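Local coordinates for major capsid protein (Paramecium bursaria Chlorella virus 1, PDB 5TIP) that self-assembles as trimers, 1680 of them, that with penton and minor proteins form the large icosahedral capsid of the virus, at residues 52-57 and 175-180; 91-96 and 107-112; 64-69 and 162-167; 254-259 and 417-422; 308-313 and 346-351. All blocks are in the same frame, centred on the assembly; numbering follows the deposited sequence.

The contacts illustrate how a chain with two jelly-roll domains is closed by strand pairings, most of them distant in sequence, contact 2 being a local hairpin. Contact 1 encloses contact 3, which in turn encloses contact 2, all in the N-terminal jelly roll; contact 5 is likewise nested inside contact 4 in the second. Contacts 1 and 2, with centres about 10 Å apart, lie in one antiparallel sheet, where strands 172-178 and 92-99 are neighbours. Contacts 4 and 5 both reach the sheet of strand 257-266, with centres about 25 Å apart. Contacts 3 and 5, about 39 Å apart between centres, lie on opposite sides of the chain's middle. Trp111 of contact 2 packs on Lys418 of contact 4, so the two halves meet directly.

Contact 1: residues 52-57 and 175-180; sequences GNKVST and YFTLAS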
# COMPACT_ATOMS: atom_id res chain seq x y z
N GLY A 52 34.91 -8.17 6.66
CA GLY A 52 35.67 -8.80 5.60
C GLY A 52 35.88 -10.29 5.73
O GLY A 52 36.70 -10.84 4.99
N ASN A 53 35.17 -10.96 6.63
CA ASN A 53 35.32 -12.39 6.83
C ASN A 53 34.20 -13.16 6.15
O ASN A 53 33.13 -12.62 5.86
CB ASN A 53 35.35 -12.73 8.33
CG ASN A 53 36.56 -12.17 9.04
OD1 ASN A 53 37.55 -11.79 8.40
ND2 ASN A 53 36.51 -12.13 10.36
N LYS A 54 34.47 -14.43 5.89
CA LYS A 54 33.50 -15.36 5.32
C LYS A 54 33.08 -16.36 6.38
O LYS A 54 33.93 -17.05 6.96
CB LYS A 54 34.05 -16.08 4.09
CG LYS A 54 34.32 -15.18 2.90
CD LYS A 54 34.81 -15.98 1.71
CE LYS A 54 34.99 -15.11 0.48
NZ LYS A 54 33.72 -14.47 0.04
N VAL A 55 31.78 -16.44 6.64
CA VAL A 55 31.21 -17.40 7.57
C VAL A 55 30.15 -18.21 6.83
O VAL A 55 29.64 -17.81 5.79
CB VAL A 55 30.61 -16.73 8.82
CG1 VAL A 55 31.70 -16.02 9.61
CG2 VAL A 55 29.52 -15.75 8.41
N SER A 56 29.83 -19.38 7.39
CA SER A 56 28.86 -20.27 6.77
C SER A 56 27.96 -20.87 7.85
O SER A 56 28.28 -20.84 9.04
CB SER A 56 29.54 -21.38 5.97
OG SER A 56 30.30 -22.23 6.81
N THR A 57 26.84 -21.42 7.40
CA THR A 57 25.87 -22.06 8.28
C THR A 57 25.29 -23.28 7.58
O THR A 57 24.86 -23.19 6.43
CB THR A 57 24.74 -21.08 8.66
OG1 THR A 57 25.19 -20.21 9.71
CG2 THR A 57 23.50 -21.83 9.11
N TYR A 175 26.34 -19.52 2.76
CA TYR A 175 27.70 -18.98 2.81
C TYR A 175 27.61 -17.46 2.80
O TYR A 175 27.19 -16.86 1.80
CB TYR A 175 28.53 -19.50 1.63
CG TYR A 175 28.78 -20.98 1.70
CD1 TYR A 175 29.85 -21.50 2.41
CD2 TYR A 175 27.93 -21.87 1.06
CE1 TYR A 175 30.08 -22.86 2.47
CE2 TYR A 175 28.14 -23.24 1.11
CZ TYR A 175 29.22 -23.73 1.82
OH TYR A 175 29.43 -25.08 1.88
N PHE A 176 28.01 -16.84 3.90
CA PHE A 176 27.96 -15.39 4.04
C PHE A 176 29.34 -14.79 3.83
O PHE A 176 30.36 -15.39 4.19
CB PHE A 176 27.41 -14.99 5.41
CG PHE A 176 26.04 -15.52 5.70
CD1 PHE A 176 24.91 -14.81 5.31
CD2 PHE A 176 25.87 -16.72 6.36
CE1 PHE A 176 23.65 -15.29 5.57
CE2 PHE A 176 24.60 -17.21 6.63
CZ PHE A 176 23.49 -16.49 6.23
N THR A 177 29.36 -13.59 3.26
CA THR A 177 30.57 -12.79 3.14
C THR A 177 30.27 -11.41 3.69
O THR A 177 29.35 -10.74 3.21
CB THR A 177 31.04 -12.69 1.68
OG1 THR A 177 31.33 -14.00 1.18
CG2 THR A 177 32.28 -11.82 1.57
N LEU A 178 31.03 -10.99 4.70
CA LEU A 178 30.80 -9.70 5.34
C LEU A 178 31.61 -8.61 4.66
O LEU A 178 32.75 -8.83 4.26
CB LEU A 178 31.15 -9.76 6.83
CG LEU A 178 30.34 -10.74 7.68
CD1 LEU A 178 30.63 -10.48 9.14
CD2 LEU A 178 28.86 -10.62 7.37
N ALA A 179 31.01 -7.44 4.54
CA ALA A 179 31.70 -6.31 3.94
C ALA A 179 32.88 -5.89 4.80
O ALA A 179 32.89 -6.10 6.02
CB ALA A 179 30.74 -5.13 3.75
N SER A 180 33.89 -5.31 4.16
CA SER A 180 35.08 -4.88 4.88
C SER A 180 34.88 -3.51 5.51
O SER A 180 35.19 -3.31 6.69
CB SER A 180 36.29 -4.88 3.95
OG SER A 180 36.49 -6.16 3.38
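Lys54 and Thr177 stand side by side and point the same way from an antiparallel sheet of the N-terminal jelly roll, where strand 54-58 borders strand 172-178. The lysine chain runs extended until chi4 (-61°) turns NZ toward the threonine, and NZ donates to Thr177 OG1 over 2.7 Å. The same OG1 is hydrogen-bonded to Asp94 of the next strand, so the hydroxyl links three strands, and the nearby carboxylate probably stabilises the lysine charge. Farther along this face, Ser56 CB sits 3.6 Å from Tyr175 CD1, meeting the ring obliquely; the phenol OH is held by Lys173 and Glu98.

Val55 and Phe176 occupy the other face and cross obliquely, with Val55 CG2 3.7 Å from Phe176 CB. The phenyl ring turns its edge, not a face, to Val55 O and Thr57 OG1. Both residues pack on strand 200-210, Val55 against Met201 and Phe176 against Val203, in the interior between the sheets. Their backbones form a hydrogen-bonded pair: Val55 N reaches Phe176 O at 3.0 Å, and Phe176 N returns to Val55 O at 2.7 Å.

Just before the start of strand 54-58, Leu178 N gives Asn53 O a nearly straight bond (173°, 2.9 Å), and Gly52 N donates to Ala179 O at 3.0 Å, from well above the carbonyl plane.

Contact 2: residues 91-96 and 107-112; sequences LLQDVE and HYNDWF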
# COMPACT_ATOMS: atom_id res chain seq x y z
N LEU A 91 26.48 -4.73 5.00
CA LEU A 91 27.36 -5.66 5.72
C LEU A 91 27.23 -7.07 5.17
O LEU A 91 28.21 -7.82 5.11
CB LEU A 91 27.03 -5.63 7.22
CG LEU A 91 27.93 -6.47 8.13
CD1 LEU A 91 29.37 -6.00 8.01
CD2 LEU A 91 27.45 -6.38 9.56
N LEU A 92 26.02 -7.46 4.77
CA LEU A 92 25.79 -8.76 4.14
C LEU A 92 26.16 -8.63 2.67
O LEU A 92 25.32 -8.45 1.78
CB LEU A 92 24.34 -9.19 4.32
CG LEU A 92 24.06 -10.69 4.29
CD1 LEU A 92 24.84 -11.37 5.40
CD2 LEU A 92 22.57 -10.97 4.42
N GLN A 93 27.47 -8.72 2.40
CA GLN A 93 27.98 -8.44 1.06
C GLN A 93 27.43 -9.42 0.03
O GLN A 93 27.01 -9.02 -1.06
CB GLN A 93 29.51 -8.45 1.06
CG GLN A 93 30.11 -8.23 -0.31
CD GLN A 93 31.62 -8.05 -0.26
OE1 GLN A 93 32.11 -7.04 0.23
NE2 GLN A 93 32.35 -9.03 -0.77
N ASP A 94 27.44 -10.71 0.36
CA ASP A 94 26.81 -11.70 -0.50
C ASP A 94 26.43 -12.91 0.33
O ASP A 94 27.05 -13.19 1.36
CB ASP A 94 27.72 -12.11 -1.67
CG ASP A 94 29.07 -12.65 -1.22
OD1 ASP A 94 29.13 -13.78 -0.69
OD2 ASP A 94 30.08 -11.93 -1.40
N VAL A 95 25.39 -13.61 -0.12
CA VAL A 95 24.90 -14.81 0.55
C VAL A 95 24.58 -15.85 -0.52
O VAL A 95 23.93 -15.54 -1.52
CB VAL A 95 23.67 -14.52 1.43
CG1 VAL A 95 22.63 -13.71 0.66
CG2 VAL A 95 23.07 -15.81 1.97
N GLU A 96 25.06 -17.07 -0.31
CA GLU A 96 24.94 -18.16 -1.28
C GLU A 96 24.14 -19.30 -0.67
O GLU A 96 24.42 -19.72 0.45
CB GLU A 96 26.33 -18.65 -1.71
CG GLU A 96 26.31 -19.78 -2.72
CD GLU A 96 27.70 -20.30 -3.02
OE1 GLU A 96 28.66 -19.82 -2.38
OE2 GLU A 96 27.84 -21.18 -3.89
N HIS A 107 23.01 -14.20 -3.84
CA HIS A 107 22.60 -12.81 -3.85
C HIS A 107 23.74 -11.92 -3.37
O HIS A 107 24.71 -12.39 -2.77
CB HIS A 107 21.36 -12.60 -2.98
CG HIS A 107 20.14 -13.30 -3.49
ND1 HIS A 107 18.94 -13.30 -2.81
CD2 HIS A 107 19.93 -14.02 -4.62
CE1 HIS A 107 18.05 -13.99 -3.50
NE2 HIS A 107 18.63 -14.44 -4.60
N TYR A 108 23.62 -10.62 -3.65
CA TYR A 108 24.63 -9.64 -3.30
C TYR A 108 23.95 -8.44 -2.65
O TYR A 108 22.75 -8.22 -2.82
CB TYR A 108 25.42 -9.20 -4.54
CG TYR A 108 25.95 -10.35 -5.37
CD1 TYR A 108 25.17 -10.94 -6.35
CD2 TYR A 108 27.23 -10.86 -5.15
CE1 TYR A 108 25.64 -12.00 -7.10
CE2 TYR A 108 27.71 -11.92 -5.90
CZ TYR A 108 26.91 -12.48 -6.87
OH TYR A 108 27.38 -13.54 -7.62
N ASN A 109 24.73 -7.66 -1.89
CA ASN A 109 24.15 -6.53 -1.18
C ASN A 109 23.59 -5.49 -2.15
O ASN A 109 22.58 -4.84 -1.84
CB ASN A 109 25.17 -5.89 -0.24
CG ASN A 109 26.44 -5.46 -0.94
OD1 ASN A 109 26.58 -5.62 -2.16
ND2 ASN A 109 27.37 -4.90 -0.19
N ASP A 110 24.22 -5.31 -3.31
CA ASP A 110 23.68 -4.37 -4.29
C ASP A 110 22.37 -4.88 -4.88
O ASP A 110 21.53 -4.09 -5.31
CB ASP A 110 24.70 -4.09 -5.39
CG ASP A 110 24.23 -3.00 -6.34
OD1 ASP A 110 24.17 -1.82 -5.92
OD2 ASP A 110 23.94 -3.31 -7.51
N TRP A 111 22.18 -6.21 -4.92
CA TRP A 111 20.88 -6.73 -5.32
C TRP A 111 19.83 -6.44 -4.25
O TRP A 111 18.69 -6.07 -4.57
CB TRP A 111 20.95 -8.23 -5.59
CG TRP A 111 19.59 -8.83 -5.72
CD1 TRP A 111 19.02 -9.74 -4.89
CD2 TRP A 111 18.62 -8.53 -6.73
NE1 TRP A 111 17.75 -10.05 -5.33
CE2 TRP A 111 17.48 -9.32 -6.46
CE3 TRP A 111 18.61 -7.69 -7.85
CZ2 TRP A 111 16.35 -9.28 -7.26
CZ3 TRP A 111 17.48 -7.65 -8.64
CH2 TRP A 111 16.36 -8.44 -8.34
N PHE A 112 20.20 -6.57 -3.01
CA PHE A 112 19.33 -6.25 -1.93
C PHE A 112 18.93 -4.78 -2.08
O PHE A 112 17.79 -4.46 -1.91
CB PHE A 112 20.00 -6.53 -0.58
CG PHE A 112 19.88 -7.94 -0.12
CD1 PHE A 112 20.12 -8.96 -0.95
CD2 PHE A 112 19.48 -8.22 1.15
CE1 PHE A 112 19.98 -10.24 -0.55
CE2 PHE A 112 19.31 -9.53 1.56
CZ PHE A 112 19.58 -10.54 0.70
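The Phe112 ring meets Val95 obliquely, its CZ 4.4 Å from Val95 CG1, while CB of His107 lies at the ring's edge, in its plane. The imidazole of His107 has Trp111 CD1 over one face, 3.9 Å above the plane and displaced toward the rim, and its ring also meets that of Phe152. Tyr108 offers its ring obliquely to the neighbouring strand, with CD2 3.7 Å from Asp94 CB; Phe232 meets the same phenol ring.

These rings sit where the beta hairpin of strands 92-99 and 102-108 runs straight into helix 109-119. Val95 and His107 form a hydrogen-bonded antiparallel pair with side chains lying alongside each other: His107 N donates to Val95 O at 2.8 Å, and Val95 N to His107 O at 3.0 Å. On its other side strand 92-99 carries a classic beta bulge, Gln93 and Asp94 both facing Thr177, overlapping an inverse gamma turn centred on Leu92.

Tyr108 takes the N-cap position, and its carbonyl O receives Phe112 N. Asn109 N, in the first turn of the helix, donates across the contact to Gln93 O (2.8 Å), from above the carbonyl plane. With chi1 at 56°, Asn109 CG lies between its backbone N and carbonyl carbon, 3.6 Å from Gln93 O. From there ND2 is bonded to Glu90 O, while Asn109 CB rests 3.3 Å from Leu92 O.

Contact 3: residues 64-69 and 162-167; sequences DLITDI and LPLIAL
A chi1 of 59° sets Ile66 CG1 between its own backbone N and carbonyl carbon, against Leu162 CB at 3.7 Å, and chi2 (178°) carries CD1 on to Leu162 CD2 at 3.8 Å. The two side chains lie alongside each other, pointing the same way. The same first rotation leaves Ile66 CG2 to meet Leu164 CD1 at 3.6 Å, those side chains crossing at about a right angle.

The site is an edge pairing in the N-terminal jelly roll, where the short, weakly bonded strand 162-163 runs antiparallel to the start of strand 65-76. Ile66 and Leu162 form its hydrogen-bonded pair, with Ile66 N to Leu162 O at 3.1 Å and the return bond from Leu162 N to Ile66 O at 3.2 Å. On its other side strand 65-76 bonds to strand 200-210, and there Asp64 and Leu65 form a classic bulge opposite Ile208.

Leu65 CD2 lies 3.8 Å from Pro163 CB, and the leucine also packs on Phe26 of the second subunit. Leu162 and Pro163 reach Leu423 and Ile425 of strand 412-426, joining this edge to the second half of the molecule. Asp64 and Ile165 run side by side, CB to CG2 4.0 Å, while the carboxylate is held by Arg215 and Leu210 N. As the chain curls past Pro163, Ile165 N donates to Asp64 O at 3.0 Å, in the carbonyl plane and on a lone pair.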
# COMPACT_ATOMS: atom_id res chain seq x y z
N ASP A 64 10.49 -29.97 9.48
CA ASP A 64 10.27 -30.64 8.20
C ASP A 64 10.50 -29.72 7.01
O ASP A 64 11.09 -30.13 6.01
CB ASP A 64 8.86 -31.23 8.16
CG ASP A 64 8.60 -32.18 9.32
OD1 ASP A 64 9.52 -32.94 9.68
OD2 ASP A 64 7.48 -32.14 9.88
N LEU A 65 10.04 -28.47 7.10
CA LEU A 65 10.27 -27.48 6.06
C LEU A 65 10.91 -26.25 6.68
O LEU A 65 10.87 -26.06 7.90
CB LEU A 65 8.96 -27.08 5.36
CG LEU A 65 7.88 -28.15 5.19
CD1 LEU A 65 6.59 -27.52 4.70
CD2 LEU A 65 8.33 -29.24 4.23
N ILE A 66 11.50 -25.41 5.84
CA ILE A 66 12.03 -24.12 6.26
C ILE A 66 11.49 -23.04 5.34
O ILE A 66 11.32 -23.26 4.14
CB ILE A 66 13.57 -24.09 6.29
CG1 ILE A 66 14.16 -24.40 4.92
CG2 ILE A 66 14.10 -25.06 7.32
CD1 ILE A 66 15.67 -24.33 4.88
N THR A 67 11.20 -21.87 5.91
CA THR A 67 10.66 -20.75 5.15
C THR A 67 11.53 -19.51 5.33
O THR A 67 12.52 -19.33 4.62
CB THR A 67 9.22 -20.46 5.58
OG1 THR A 67 9.17 -20.22 6.99
CG2 THR A 67 8.31 -21.64 5.24
N ASP A 68 11.17 -18.66 6.28
CA ASP A 68 11.88 -17.40 6.47
C ASP A 68 13.24 -17.64 7.11
O ASP A 68 13.40 -18.51 7.96
CB ASP A 68 11.05 -16.46 7.35
CG ASP A 68 9.68 -16.19 6.78
OD1 ASP A 68 9.57 -15.97 5.55
OD2 ASP A 68 8.70 -16.21 7.55
N ILE A 69 14.23 -16.85 6.67
CA ILE A 69 15.56 -16.85 7.26
C ILE A 69 15.97 -15.40 7.49
O ILE A 69 15.93 -14.59 6.56
CB ILE A 69 16.60 -17.57 6.37
CG1 ILE A 69 16.23 -19.04 6.20
CG2 ILE A 69 17.99 -17.43 6.96
CD1 ILE A 69 17.27 -19.84 5.44
N LEU A 162 11.19 -25.04 1.53
CA LEU A 162 12.20 -26.05 1.24
C LEU A 162 12.01 -27.27 2.14
O LEU A 162 12.12 -27.14 3.36
CB LEU A 162 13.60 -25.47 1.41
CG LEU A 162 14.74 -26.40 1.00
CD1 LEU A 162 14.69 -26.66 -0.49
CD2 LEU A 162 16.09 -25.82 1.41
N PRO A 163 11.74 -28.45 1.59
CA PRO A 163 11.50 -29.62 2.45
C PRO A 163 12.79 -30.29 2.91
O PRO A 163 13.38 -31.10 2.19
CB PRO A 163 10.68 -30.55 1.54
CG PRO A 163 11.14 -30.22 0.16
CD PRO A 163 11.52 -28.76 0.16
N LEU A 164 13.24 -29.95 4.12
CA LEU A 164 14.40 -30.62 4.69
C LEU A 164 14.13 -32.10 4.92
O LEU A 164 15.05 -32.92 4.83
CB LEU A 164 14.82 -29.96 6.00
CG LEU A 164 15.43 -28.56 5.95
CD1 LEU A 164 15.93 -28.16 7.33
CD2 LEU A 164 16.57 -28.52 4.95
N ILE A 165 12.88 -32.46 5.22
CA ILE A 165 12.54 -33.86 5.46
C ILE A 165 12.69 -34.68 4.19
O ILE A 165 12.89 -35.90 4.26
CB ILE A 165 11.12 -33.97 6.04
CG1 ILE A 165 10.82 -35.42 6.42
CG2 ILE A 165 10.09 -33.43 5.06
CD1 ILE A 165 9.39 -35.68 6.76
N ALA A 166 12.61 -34.05 3.02
CA ALA A 166 12.79 -34.73 1.75
C ALA A 166 14.23 -34.67 1.24
O ALA A 166 14.49 -35.08 0.11
CB ALA A 166 11.84 -34.14 0.70
N LEU A 167 15.16 -34.17 2.05
CA LEU A 167 16.56 -34.00 1.67
C LEU A 167 17.48 -34.66 2.70
O LEU A 167 18.45 -34.06 3.16
CB LEU A 167 16.90 -32.52 1.54
CG LEU A 167 16.23 -31.70 0.43
CD1 LEU A 167 16.55 -30.23 0.62
CD2 LEU A 167 16.67 -32.17 -0.94

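Contact 4: residues 254-259 and 417-422; sequences FNHPTK and AKNYNV
Lys259 NZ is gripped by a salt bridge to Glu228 and by the carbonyls of Pro359 and Gly361, and adds a weak bond to Tyr420 OH at 3.3 Å. Glu228 also pairs with Lys418, so one carboxylate probably offsets both lysine charges, while the phenol OH is bonded to Arg362 O. The lysine crosses the tyrosine at about a right angle, with CG 3.4 Å from Tyr420 CE2; the bend at chi3 (61°) then turns CE toward the hydroxyl.

The strands are joined by two backbone bonds, Lys259 N to Lys418 O at 2.7 Å and Tyr420 N to Pro257 O at 3.0 Å, each donor lying close to the line of the carbonyl. Between them Thr258 faces Asn419, and Thr258 CG2 touches Lys418 O at 3.3 Å. At one end Ala417 CB stands over the centre of the Phe254 ring, 3.6 Å from its centroid, a CH-pi contact. Such pairing of strands 257-266 and 412-426, antiparallel and far apart in sequence, is characteristic of the jelly roll, here the second of the chain.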
# COMPACT_ATOMS: atom_id res chain seq x y z
N PHE A 254 22.90 -13.90 -20.02
CA PHE A 254 21.87 -14.50 -19.19
C PHE A 254 21.35 -15.77 -19.87
O PHE A 254 21.59 -16.01 -21.05
CB PHE A 254 20.72 -13.51 -18.95
CG PHE A 254 21.16 -12.25 -18.26
CD1 PHE A 254 22.02 -12.29 -17.18
CD2 PHE A 254 20.71 -11.01 -18.71
CE1 PHE A 254 22.42 -11.13 -16.54
CE2 PHE A 254 21.11 -9.85 -18.08
CZ PHE A 254 21.97 -9.91 -17.00
N ASN A 255 20.63 -16.58 -19.09
CA ASN A 255 20.04 -17.81 -19.59
C ASN A 255 18.68 -18.00 -18.93
O ASN A 255 18.27 -17.20 -18.08
CB ASN A 255 20.95 -19.02 -19.33
CG ASN A 255 22.26 -18.94 -20.08
OD1 ASN A 255 23.32 -18.75 -19.48
ND2 ASN A 255 22.20 -19.09 -21.40
N HIS A 256 17.98 -19.06 -19.34
CA HIS A 256 16.72 -19.52 -18.76
C HIS A 256 15.58 -18.53 -19.04
O HIS A 256 15.84 -17.39 -19.44
CB HIS A 256 16.87 -19.73 -17.25
CG HIS A 256 17.93 -20.72 -16.89
ND1 HIS A 256 18.98 -20.41 -16.05
CD2 HIS A 256 18.11 -22.01 -17.25
CE1 HIS A 256 19.76 -21.47 -15.92
NE2 HIS A 256 19.25 -22.46 -16.63
N PRO A 257 14.32 -18.94 -18.88
CA PRO A 257 13.21 -17.99 -18.99
C PRO A 257 13.31 -16.91 -17.92
O PRO A 257 13.24 -17.18 -16.72
CB PRO A 257 11.97 -18.87 -18.80
CG PRO A 257 12.41 -20.23 -19.22
CD PRO A 257 13.84 -20.33 -18.79
N THR A 258 13.47 -15.66 -18.37
CA THR A 258 13.75 -14.53 -17.50
C THR A 258 12.51 -13.67 -17.35
O THR A 258 11.86 -13.33 -18.35
CB THR A 258 14.91 -13.70 -18.06
OG1 THR A 258 16.09 -14.52 -18.13
CG2 THR A 258 15.20 -12.51 -17.17
N LYS A 259 12.19 -13.30 -16.11
CA LYS A 259 11.02 -12.47 -15.84
C LYS A 259 11.27 -11.01 -16.18
O LYS A 259 10.41 -10.36 -16.79
CB LYS A 259 10.61 -12.60 -14.37
CG LYS A 259 10.52 -14.02 -13.86
CD LYS A 259 10.22 -14.04 -12.37
CE LYS A 259 8.89 -13.38 -12.08
NZ LYS A 259 8.55 -13.45 -10.63
N ALA A 417 19.22 -10.20 -13.65
CA ALA A 417 18.17 -10.93 -14.33
C ALA A 417 17.56 -11.93 -13.37
O ALA A 417 18.29 -12.65 -12.68
CB ALA A 417 18.70 -11.65 -15.58
N LYS A 418 16.23 -11.99 -13.33
CA LYS A 418 15.51 -12.93 -12.49
C LYS A 418 14.89 -13.97 -13.42
O LYS A 418 14.08 -13.64 -14.27
CB LYS A 418 14.42 -12.22 -11.67
CG LYS A 418 14.08 -12.93 -10.37
CD LYS A 418 15.29 -12.99 -9.45
CE LYS A 418 14.90 -12.93 -7.99
NZ LYS A 418 13.81 -13.88 -7.64
N ASN A 419 15.28 -15.22 -13.23
CA ASN A 419 14.83 -16.30 -14.09
C ASN A 419 14.13 -17.37 -13.26
O ASN A 419 14.20 -17.38 -12.03
CB ASN A 419 15.99 -16.92 -14.87
CG ASN A 419 16.98 -17.63 -13.97
OD1 ASN A 419 17.93 -17.03 -13.46
ND2 ASN A 419 16.77 -18.93 -13.76
N TYR A 420 13.45 -18.27 -13.96
CA TYR A 420 12.83 -19.43 -13.34
C TYR A 420 13.69 -20.67 -13.55
O TYR A 420 14.46 -20.76 -14.51
CB TYR A 420 11.43 -19.68 -13.92
CG TYR A 420 10.36 -18.78 -13.36
CD1 TYR A 420 9.89 -18.95 -12.06
CD2 TYR A 420 9.79 -17.78 -14.13
CE1 TYR A 420 8.91 -18.13 -11.54
CE2 TYR A 420 8.80 -16.96 -13.62
CZ TYR A 420 8.37 -17.14 -12.33
OH TYR A 420 7.39 -16.32 -11.81
N ASN A 421 13.57 -21.61 -12.62
CA ASN A 421 14.22 -22.91 -12.74
C ASN A 421 13.37 -23.92 -11.98
O ASN A 421 12.44 -23.55 -11.26
CB ASN A 421 15.66 -22.86 -12.22
CG ASN A 421 16.54 -23.92 -12.85
OD1 ASN A 421 16.10 -25.04 -13.11
ND2 ASN A 421 17.79 -23.57 -13.12
N VAL A 422 13.71 -25.19 -12.14
CA VAL A 422 12.95 -26.27 -11.52
C VAL A 422 13.87 -27.02 -10.56
O VAL A 422 14.95 -27.47 -10.95
CB VAL A 422 12.36 -27.23 -12.57
CG1 VAL A 422 11.62 -28.37 -11.88
CG2 VAL A 422 11.43 -26.48 -13.50

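Contact 5: residues 308-313 and 346-351; sequences QLAVLD and TPAGVY
A type II turn from Pro347 to Val350, leading into strand 350-354 of the second jelly roll, brings Ala348 and Tyr351 against the approach to strand 312-319. Gly349 has the positive phi (95°) that this turn requires at its third position. Ala310 CB packs 4.4 Å from Ala348 CB and 3.4 Å from Tyr351 OH. The phenol oxygen lies between a methyl and a methylene group, since Leu312 CB is 3.5 Å from the same OH. Leu312 CD2 stands over the centre of the tyrosine ring, 4.1 Å from the centroid and 6° off its normal, a CH-pi contact.

No direct hydrogen bond joins the segments. A water accepts a hydrogen bond from Val311 N at 2.7 Å and gives Tyr351 OH a weak one at 3.3 Å.

Around this core, Leu312 packs on Trp263 and Phe265 of strand 257-266 and on Leu380 of strand 376-387. Tyr351 also meets the Trp263 ring, while Val350 leans on Ala117 and Leu118 of helix 109-119.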
# COMPACT_ATOMS: atom_id res chain seq x y z
N GLN A 308 16.85 14.31 -13.05
CA GLN A 308 17.92 15.16 -13.56
C GLN A 308 19.30 14.68 -13.11
O GLN A 308 20.29 14.98 -13.79
CB GLN A 308 17.70 16.61 -13.10
CG GLN A 308 18.59 17.63 -13.79
CD GLN A 308 18.13 17.91 -15.21
OE1 GLN A 308 17.10 18.54 -15.43
NE2 GLN A 308 18.90 17.42 -16.18
N LEU A 309 19.38 13.95 -12.01
CA LEU A 309 20.64 13.44 -11.49
C LEU A 309 20.96 12.03 -11.97
O LEU A 309 22.02 11.50 -11.62
CB LEU A 309 20.65 13.49 -9.96
CG LEU A 309 20.43 14.86 -9.33
CD1 LEU A 309 20.45 14.76 -7.81
CD2 LEU A 309 21.48 15.85 -9.81
N ALA A 310 20.08 11.40 -12.74
CA ALA A 310 20.38 10.11 -13.34
C ALA A 310 21.20 10.30 -14.61
O ALA A 310 21.21 11.38 -15.21
CB ALA A 310 19.09 9.34 -13.64
N VAL A 311 21.89 9.24 -15.02
CA VAL A 311 22.90 9.39 -16.06
C VAL A 311 22.42 8.85 -17.41
O VAL A 311 22.86 9.32 -18.47
CB VAL A 311 24.22 8.70 -15.63
CG1 VAL A 311 24.06 7.19 -15.58
CG2 VAL A 311 25.37 9.12 -16.54
N LEU A 312 21.51 7.88 -17.38
CA LEU A 312 21.08 7.22 -18.61
C LEU A 312 20.10 8.11 -19.38
O LEU A 312 19.08 8.55 -18.83
CB LEU A 312 20.44 5.87 -18.30
CG LEU A 312 20.04 5.04 -19.52
CD1 LEU A 312 21.25 4.74 -20.40
CD2 LEU A 312 19.34 3.75 -19.11
N ASP A 313 20.42 8.39 -20.64
CA ASP A 313 19.54 9.18 -21.49
C ASP A 313 18.50 8.33 -22.21
O ASP A 313 17.31 8.63 -22.17
CB ASP A 313 20.35 9.98 -22.52
CG ASP A 313 19.47 10.76 -23.47
OD1 ASP A 313 18.56 11.47 -22.99
OD2 ASP A 313 19.68 10.66 -24.70
N THR A 346 10.01 4.06 -7.74
CA THR A 346 11.40 3.64 -7.83
C THR A 346 12.30 4.87 -7.88
O THR A 346 12.08 5.76 -8.71
CB THR A 346 11.63 2.77 -9.08
OG1 THR A 346 10.89 1.56 -8.95
CG2 THR A 346 13.10 2.44 -9.22
N PRO A 347 13.31 4.96 -7.01
CA PRO A 347 14.21 6.11 -7.05
C PRO A 347 14.98 6.17 -8.36
O PRO A 347 15.19 5.16 -9.03
CB PRO A 347 15.14 5.87 -5.85
CG PRO A 347 15.08 4.40 -5.62
CD PRO A 347 13.68 4.00 -5.96
N ALA A 348 15.39 7.39 -8.71
CA ALA A 348 16.14 7.59 -9.95
C ALA A 348 17.44 6.79 -9.92
O ALA A 348 18.04 6.58 -8.86
CB ALA A 348 16.43 9.07 -10.16
N GLY A 349 17.86 6.34 -11.09
CA GLY A 349 19.07 5.56 -11.22
C GLY A 349 18.87 4.06 -11.21
O GLY A 349 19.83 3.32 -11.44
N VAL A 350 17.65 3.59 -10.95
CA VAL A 350 17.32 2.17 -10.99
C VAL A 350 16.33 1.96 -12.13
O VAL A 350 15.32 2.67 -12.21
CB VAL A 350 16.74 1.68 -9.66
CG1 VAL A 350 16.45 0.19 -9.72
CG2 VAL A 350 17.69 1.99 -8.52
N TYR A 351 16.62 1.00 -13.00
CA TYR A 351 15.85 0.81 -14.22
C TYR A 351 15.36 -0.63 -14.31
O TYR A 351 15.98 -1.55 -13.77
CB TYR A 351 16.68 1.17 -15.45
CG TYR A 351 17.34 2.53 -15.37
CD1 TYR A 351 16.66 3.67 -15.78
CD2 TYR A 351 18.62 2.67 -14.86
CE1 TYR A 351 17.25 4.91 -15.70
CE2 TYR A 351 19.21 3.92 -14.77
CZ TYR A 351 18.52 5.03 -15.19
OH TYR A 351 19.11 6.27 -15.11
O HOH W 1 21.78 7.16 -13.32
O HOH W 2 18.15 7.94 -16.60